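Local coordinates for protein extracellular ligand-binding receptor (Rhodopseudomonas palustris, PDB 3SG0) that binds benzoylformate and, as a solute-binding protein of the leucine-binding family, probably hands lignin-derived aromatic acids to an ABC transporter for uptake, at residues S273-M278 with P283-K288; F373-E376 with A381-L384; T64-D69 with R82-E87. All coordinates share one frame; numbering follows the deposited sequence. Where two conformers were deposited one is given.

Interaction 1: residues S273-M278 with P283-K288; sequences SGAEDM and PFRKVK
A275 and K288 make the close-packed part of this contact. The A275 methyl, buried, sits 3.8 Å from K288 CD, and A275 O lies 3.1 Å from R285 CD. That carbonyl is just as near R285 NE, but the angle is too poor for a hydrogen bond. Farther along the loop, the selenium of M278 (selenomethionine) approaches F284 obliquely, SE to CD2 3.9 Å, a Met-aromatic contact.

Toward solvent the contact turns polar and more open. E276 starts away from the helix, but the bend at chi2 (70°) folds its carboxylate back, and OE2 takes K288 NZ at 2.8 Å on its syn lone pair, a salt bridge. K288 gets there as a straight rod, CG anti to its backbone N (chi1 -179°). A water joins the same OE2 to R285 NE, at 3.0 Å from NE, so lysine and arginine share one carboxylate oxygen, one directly and one through water. The R285 guanidinium lies with one face over the backbone of E276, and its NH1 makes a weak bond to M278 O, 3.0 Å and bent to 133°.

K288 NZ also bonds F272 O and makes a cation-pi pair with F272. The contact joins the start of helix 283-298 to the turn after helix 271-274. Both M278 and F284 touch A271, while M278 and S273 rest on strand 373-378, at F373 and I375.

Interaction 2: residues F373-E376 with A381-L384; sequences FLIE and AFRL
I375 and L384 sit across from each other as a non-hydrogen-bonded antiparallel pair, with E376 and R383 as the hydrogen-bonded pair beside them. E376 N gives to R383 O at 2.8 Å, almost straight at 169°, and R383 N returns a bond to E376 O at 2.9 Å. R383 O is approached a second time, by I375 CA at 3.3 Å in a CA-H...O contact.

The I375 side chain divides its contacts between its two branches. CB stands 4.0 Å from R383 O, and CG2 comes closer to that oxygen while touching F382 CB at 3.8 Å. Both segments belong to the beta hairpin of strands 373-378 and 381-384, whose first strand also pairs with strand 266-269 to form a small three-stranded antiparallel sheet. From CB, CG1 lies anti to the carbonyl carbon (chi1 -51°), which carries CD1 the other way, to L384 CD2 at 4.0 Å. That same L384 methyl touches F373 CB.

E376 and R383 share a face of the sheet but go to separate partners: E376 OE1 forms a salt bridge with R378, R383 NH2 with D277. F382 packs against E252 and I255 of helix 252-258.

Interaction 3: residues T64-D69 with R82-E87; sequences TYFALD and RKLLSE
R82 O is gripped twice within its own helix, by S86 N at 2.8 Å and by S86 OG at 2.8 Å, the two donors arriving from opposite faces of the carbonyl plane. The hydroxyl comes in tilted 35° from that plane, a second hold on the same carbonyl in helix 74-86. This helix follows strand 61-69 in a beta-alpha unit of the Rossmann-like lobe of a type I periplasmic binding protein, and it runs back nearly antiparallel to the strand, the axes of the two short segments 10.3 Å apart.

Between the segments the contact is a small apolar patch centred on L84. Its CG lies anti to the carbonyl carbon (chi1 -66°), which points the two methyls at the strand. L84 and L68 reach toward each other tip to tip, L68 CD1 meeting L84 CG at 3.9 Å and L84 CD1 at 4.0 Å. The other methyl, CD2, goes to F66. The F66 ring itself turns away from L84, toward K29 of strand 28-34 and E88. An alanine in place of L84, without CG and both methyls, is likely to open a gap between strand and helix, with L68 CD1 and F66 CB losing their apolar partner.

F66 and L68 face the helix, whereas Y65 and A67, alternating with them, point to other neighbours and touch I30 and M34 of strand 28-34. Past the end of the patch, D69 O accepts from N80 ND2, a further tie between strand and helix. At the patch itself, L84 CD2 stops 3.6 Å from F66 CB and 3.8 Å from F66 O.

Along the chain the order is interaction 3, then 1, then 2, each closing before the next opens. Interactions 1 and 2 are neighbours, centres 12 Å apart: D277 OD2 lies 2.9 Å from L384 N, a probable hydrogen bond, and G274 O packs against L384 CG at 3.6 Å. Helices 271-274 and 283-298, the loop between them and the three-stranded sheet of 266-269, 373-378 and 381-384 are thus tied into one region apart from the two large sheets. Interaction 3 packs helix 74-86 on strand 61-69 of the six-stranded sheet, 32 Å from interaction 1 and 36 Å from interaction 2 between centres, and touches neither; it belongs to the separate internal packing of one lobe.

Interaction 1: residues S273-M278 with P283-K288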
# COMPACT_ATOMS: atom_id res chain seq x y z
N SER A 273 -2.89 11.33 2.32
CA SER A 273 -4.34 11.48 2.37
C SER A 273 -4.81 12.66 3.21
O SER A 273 -5.91 13.17 3.01
CB SER A 273 -4.98 10.20 2.92
OG SER A 273 -4.66 9.09 2.10
N GLY A 274 -3.99 13.06 4.18
CA GLY A 274 -4.32 14.18 5.03
C GLY A 274 -3.56 15.45 4.71
O GLY A 274 -3.65 16.43 5.45
N ALA A 275 -2.83 15.45 3.60
CA ALA A 275 -1.86 16.52 3.35
C ALA A 275 -2.51 17.89 3.23
O ALA A 275 -1.92 18.89 3.63
CB ALA A 275 -1.06 16.21 2.09
N GLU A 276 -3.71 17.95 2.67
CA GLU A 276 -4.38 19.24 2.47
C GLU A 276 -4.75 19.90 3.80
O GLU A 276 -5.03 21.10 3.84
CB GLU A 276 -5.61 19.10 1.59
CG GLU A 276 -5.31 18.80 0.13
CD GLU A 276 -4.74 17.41 -0.08
OE1 GLU A 276 -5.38 16.42 0.37
OE2 GLU A 276 -3.65 17.28 -0.68
N ASP A 277 -4.76 19.12 4.87
CA ASP A 277 -5.10 19.65 6.19
C ASP A 277 -3.87 19.85 7.08
O ASP A 277 -4.00 20.07 8.29
CB ASP A 277 -6.12 18.74 6.87
CG ASP A 277 -7.43 18.71 6.13
OD1 ASP A 277 -7.91 19.80 5.76
OD2 ASP A 277 -7.97 17.60 5.88
N MSE A 278 -2.69 19.80 6.48
CA MSE A 278 -1.45 20.03 7.20
C MSE A 278 -0.94 21.43 6.88
O MSE A 278 -1.41 22.06 5.94
CB MSE A 278 -0.42 18.98 6.81
CG MSE A 278 -0.84 17.57 7.17
SE MSE A 278 0.46 16.25 6.65
CE MSE A 278 -0.54 14.67 7.18
N PRO A 283 6.72 19.24 5.13
CA PRO A 283 7.44 18.41 4.16
C PRO A 283 6.51 17.45 3.42
O PRO A 283 6.78 17.12 2.26
CB PRO A 283 8.41 17.62 5.05
CG PRO A 283 8.68 18.54 6.19
CD PRO A 283 7.36 19.22 6.45
N PHE A 284 5.43 17.02 4.05
CA PHE A 284 4.52 16.09 3.39
C PHE A 284 3.79 16.75 2.23
O PHE A 284 3.49 16.09 1.23
CB PHE A 284 3.54 15.46 4.36
CG PHE A 284 4.19 14.56 5.38
CD1 PHE A 284 4.92 13.45 4.97
CD2 PHE A 284 4.07 14.81 6.73
CE1 PHE A 284 5.53 12.62 5.89
CE2 PHE A 284 4.69 13.98 7.66
CZ PHE A 284 5.41 12.88 7.24
N ARG A 285 3.51 18.04 2.33
CA ARG A 285 2.87 18.72 1.21
C ARG A 285 3.85 18.93 0.06
O ARG A 285 3.48 18.85 -1.11
CB ARG A 285 2.21 20.02 1.67
CG ARG A 285 1.14 19.74 2.71
CD ARG A 285 0.28 20.94 2.99
NE ARG A 285 -0.68 21.14 1.91
CZ ARG A 285 -1.64 22.04 1.95
NH1 ARG A 285 -1.77 22.81 3.02
NH2 ARG A 285 -2.48 22.18 0.93
N LYS A 286 5.12 19.16 0.40
CA LYS A 286 6.15 19.35 -0.61
C LYS A 286 6.39 18.08 -1.41
O LYS A 286 6.45 18.11 -2.65
CB LYS A 286 7.46 19.80 0.05
CG LYS A 286 8.62 19.96 -0.91
CD LYS A 286 9.90 20.33 -0.16
CE LYS A 286 11.14 20.16 -1.02
NZ LYS A 286 11.64 21.45 -1.57
N VAL A 287 6.52 16.95 -0.73
CA VAL A 287 6.79 15.70 -1.43
C VAL A 287 5.57 15.25 -2.23
O VAL A 287 5.71 14.56 -3.24
CB VAL A 287 7.33 14.59 -0.51
CG1 VAL A 287 8.60 15.06 0.19
CG2 VAL A 287 6.28 14.14 0.51
N LYS A 288 4.38 15.64 -1.80
CA LYS A 288 3.17 15.35 -2.56
C LYS A 288 3.13 16.18 -3.84
O LYS A 288 2.79 15.66 -4.90
CB LYS A 288 1.92 15.57 -1.72
CG LYS A 288 0.63 15.26 -2.46
CD LYS A 288 -0.59 15.24 -1.53
CE LYS A 288 -1.84 14.83 -2.28
NZ LYS A 288 -3.00 14.69 -1.37
O HOH W 1 -1.34 19.03 -0.15

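Interaction 2: residues F373-E376 with A381-L384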
# COMPACT_ATOMS: atom_id res chain seq x y z
N PHE A 373 -2.07 8.38 10.27
CA PHE A 373 -2.97 9.53 10.31
C PHE A 373 -4.41 9.07 10.19
O PHE A 373 -4.74 8.28 9.30
CB PHE A 373 -2.64 10.51 9.18
CG PHE A 373 -1.29 11.15 9.32
CD1 PHE A 373 -1.13 12.35 10.00
CD2 PHE A 373 -0.16 10.55 8.78
CE1 PHE A 373 0.12 12.93 10.14
CE2 PHE A 373 1.08 11.13 8.91
CZ PHE A 373 1.22 12.32 9.59
N LEU A 374 -5.28 9.54 11.07
CA LEU A 374 -6.69 9.20 10.98
C LEU A 374 -7.35 10.04 9.91
O LEU A 374 -7.31 11.27 9.98
CB LEU A 374 -7.38 9.36 12.34
CG LEU A 374 -7.01 8.30 13.38
CD1 LEU A 374 -7.55 8.69 14.74
CD2 LEU A 374 -7.54 6.94 12.97
N ILE A 375 -7.93 9.36 8.93
CA ILE A 375 -8.55 9.99 7.78
C ILE A 375 -10.05 9.75 7.83
O ILE A 375 -10.50 8.65 8.19
CB ILE A 375 -8.01 9.37 6.46
CG1 ILE A 375 -6.47 9.37 6.45
CG2 ILE A 375 -8.59 10.10 5.25
CD1 ILE A 375 -5.83 10.75 6.56
N GLU A 376 -10.82 10.76 7.46
CA GLU A 376 -12.27 10.66 7.39
C GLU A 376 -12.73 11.10 6.01
O GLU A 376 -12.16 12.04 5.44
CB GLU A 376 -12.90 11.57 8.46
CG GLU A 376 -14.41 11.48 8.59
CD GLU A 376 -14.95 12.48 9.59
OE1 GLU A 376 -14.35 13.57 9.73
OE2 GLU A 376 -15.98 12.19 10.25
N ALA A 381 -14.51 14.03 0.26
CA ALA A 381 -13.06 14.17 0.18
C ALA A 381 -12.39 13.54 1.39
O ALA A 381 -12.99 13.47 2.47
CB ALA A 381 -12.66 15.64 0.07
N PHE A 382 -11.16 13.07 1.21
CA PHE A 382 -10.36 12.59 2.33
C PHE A 382 -9.83 13.77 3.15
O PHE A 382 -9.21 14.69 2.61
CB PHE A 382 -9.19 11.73 1.84
CG PHE A 382 -9.64 10.49 1.12
CD1 PHE A 382 -10.35 9.51 1.79
CD2 PHE A 382 -9.35 10.32 -0.22
CE1 PHE A 382 -10.77 8.36 1.12
CE2 PHE A 382 -9.75 9.18 -0.89
CZ PHE A 382 -10.47 8.20 -0.22
N ARG A 383 -10.09 13.74 4.45
CA ARG A 383 -9.69 14.81 5.35
C ARG A 383 -9.04 14.23 6.59
O ARG A 383 -9.33 13.09 6.97
CB ARG A 383 -10.93 15.61 5.79
CG ARG A 383 -11.78 16.17 4.66
CD ARG A 383 -11.04 17.23 3.87
NE ARG A 383 -10.56 18.31 4.73
CZ ARG A 383 -11.29 19.38 5.07
NH1 ARG A 383 -12.53 19.51 4.63
NH2 ARG A 383 -10.77 20.30 5.87
N LEU A 384 -8.16 14.99 7.23
CA LEU A 384 -7.72 14.59 8.56
C LEU A 384 -8.91 14.58 9.51
O LEU A 384 -9.65 15.56 9.58
CB LEU A 384 -6.64 15.53 9.10
CG LEU A 384 -5.24 15.33 8.54
CD1 LEU A 384 -4.30 16.34 9.19
CD2 LEU A 384 -4.73 13.91 8.77

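Interaction 3: residues T64-D69 with R82-E87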
# COMPACT_ATOMS: atom_id res chain seq x y z
N THR A 64 15.66 2.88 -17.91
CA THR A 64 14.57 2.34 -18.71
C THR A 64 13.65 1.53 -17.80
O THR A 64 14.13 0.72 -17.00
CB THR A 64 15.12 1.42 -19.80
OG1 THR A 64 16.00 2.17 -20.65
CG2 THR A 64 13.98 0.84 -20.63
N TYR A 65 12.35 1.74 -17.93
CA TYR A 65 11.35 1.04 -17.13
C TYR A 65 10.64 0.01 -17.99
O TYR A 65 10.29 0.27 -19.14
CB TYR A 65 10.33 2.04 -16.59
CG TYR A 65 10.97 3.09 -15.72
CD1 TYR A 65 11.19 2.85 -14.38
CD2 TYR A 65 11.39 4.31 -16.25
CE1 TYR A 65 11.80 3.79 -13.57
CE2 TYR A 65 12.00 5.26 -15.44
CZ TYR A 65 12.20 4.99 -14.10
OH TYR A 65 12.81 5.91 -13.28
N PHE A 66 10.41 -1.16 -17.41
CA PHE A 66 9.70 -2.25 -18.06
C PHE A 66 8.53 -2.62 -17.18
O PHE A 66 8.71 -3.29 -16.17
CB PHE A 66 10.62 -3.46 -18.20
CG PHE A 66 11.85 -3.18 -19.00
CD1 PHE A 66 11.88 -3.46 -20.36
CD2 PHE A 66 12.98 -2.64 -18.41
CE1 PHE A 66 13.02 -3.21 -21.11
CE2 PHE A 66 14.12 -2.38 -19.16
CZ PHE A 66 14.14 -2.67 -20.51
N ALA A 67 7.33 -2.19 -17.56
CA ALA A 67 6.14 -2.34 -16.74
C ALA A 67 5.20 -3.40 -17.32
O ALA A 67 4.93 -3.39 -18.52
CB ALA A 67 5.41 -1.01 -16.62
N LEU A 68 4.72 -4.29 -16.47
CA LEU A 68 3.86 -5.40 -16.87
C LEU A 68 2.66 -5.50 -15.95
O LEU A 68 2.78 -5.33 -14.74
CB LEU A 68 4.63 -6.72 -16.83
CG LEU A 68 5.82 -6.86 -17.78
CD1 LEU A 68 6.65 -8.10 -17.47
CD2 LEU A 68 5.34 -6.88 -19.23
N ASP A 69 1.51 -5.80 -16.52
CA ASP A 69 0.30 -6.05 -15.75
C ASP A 69 0.30 -7.49 -15.27
O ASP A 69 0.54 -8.42 -16.05
CB ASP A 69 -0.91 -5.80 -16.67
CG ASP A 69 -2.25 -5.96 -15.98
OD1 ASP A 69 -2.34 -6.04 -14.74
OD2 ASP A 69 -3.26 -5.98 -16.73
N ARG A 82 9.98 -13.24 -13.19
CA ARG A 82 11.01 -14.10 -13.75
C ARG A 82 11.46 -13.61 -15.12
O ARG A 82 12.64 -13.68 -15.45
CB ARG A 82 10.58 -15.57 -13.78
CG ARG A 82 10.51 -16.18 -12.39
CD ARG A 82 10.31 -17.69 -12.44
NE ARG A 82 10.56 -18.28 -11.13
CZ ARG A 82 9.61 -18.69 -10.30
NH1 ARG A 82 8.33 -18.58 -10.64
NH2 ARG A 82 9.94 -19.21 -9.12
N LYS A 83 10.53 -13.09 -15.92
CA LYS A 83 10.88 -12.53 -17.22
C LYS A 83 11.76 -11.30 -17.06
O LYS A 83 12.79 -11.16 -17.72
CB LYS A 83 9.62 -12.16 -18.01
CG LYS A 83 9.90 -11.66 -19.42
CD LYS A 83 8.69 -10.93 -20.00
CE LYS A 83 7.45 -11.81 -20.00
NZ LYS A 83 6.26 -11.08 -20.51
N LEU A 84 11.35 -10.40 -16.17
CA LEU A 84 12.10 -9.17 -15.93
C LEU A 84 13.50 -9.45 -15.37
O LEU A 84 14.48 -8.79 -15.75
CB LEU A 84 11.32 -8.25 -14.99
CG LEU A 84 10.00 -7.71 -15.58
CD1 LEU A 84 9.12 -7.14 -14.48
CD2 LEU A 84 10.29 -6.66 -16.63
N LEU A 85 13.60 -10.44 -14.49
CA LEU A 85 14.87 -10.77 -13.86
C LEU A 85 15.78 -11.56 -14.80
O LEU A 85 16.96 -11.24 -14.96
CB LEU A 85 14.64 -11.53 -12.54
CG LEU A 85 13.90 -10.78 -11.43
CD1 LEU A 85 13.37 -11.74 -10.37
CD2 LEU A 85 14.79 -9.71 -10.80
N SER A 86 15.23 -12.59 -15.44
CA SER A 86 16.06 -13.51 -16.21
C SER A 86 16.31 -13.02 -17.64
O SER A 86 17.37 -13.30 -18.21
CB SER A 86 15.45 -14.91 -16.23
OG SER A 86 14.38 -15.00 -17.15
N GLU A 87 15.35 -12.31 -18.22
CA GLU A 87 15.47 -11.84 -19.59
C GLU A 87 16.01 -10.42 -19.70
O GLU A 87 16.97 -10.16 -20.43
CB GLU A 87 14.15 -11.98 -20.35
CG GLU A 87 13.67 -13.42 -20.50
CD GLU A 87 12.36 -13.54 -21.25
OE1 GLU A 87 11.97 -12.57 -21.94
OE2 GLU A 87 11.70 -14.60 -21.15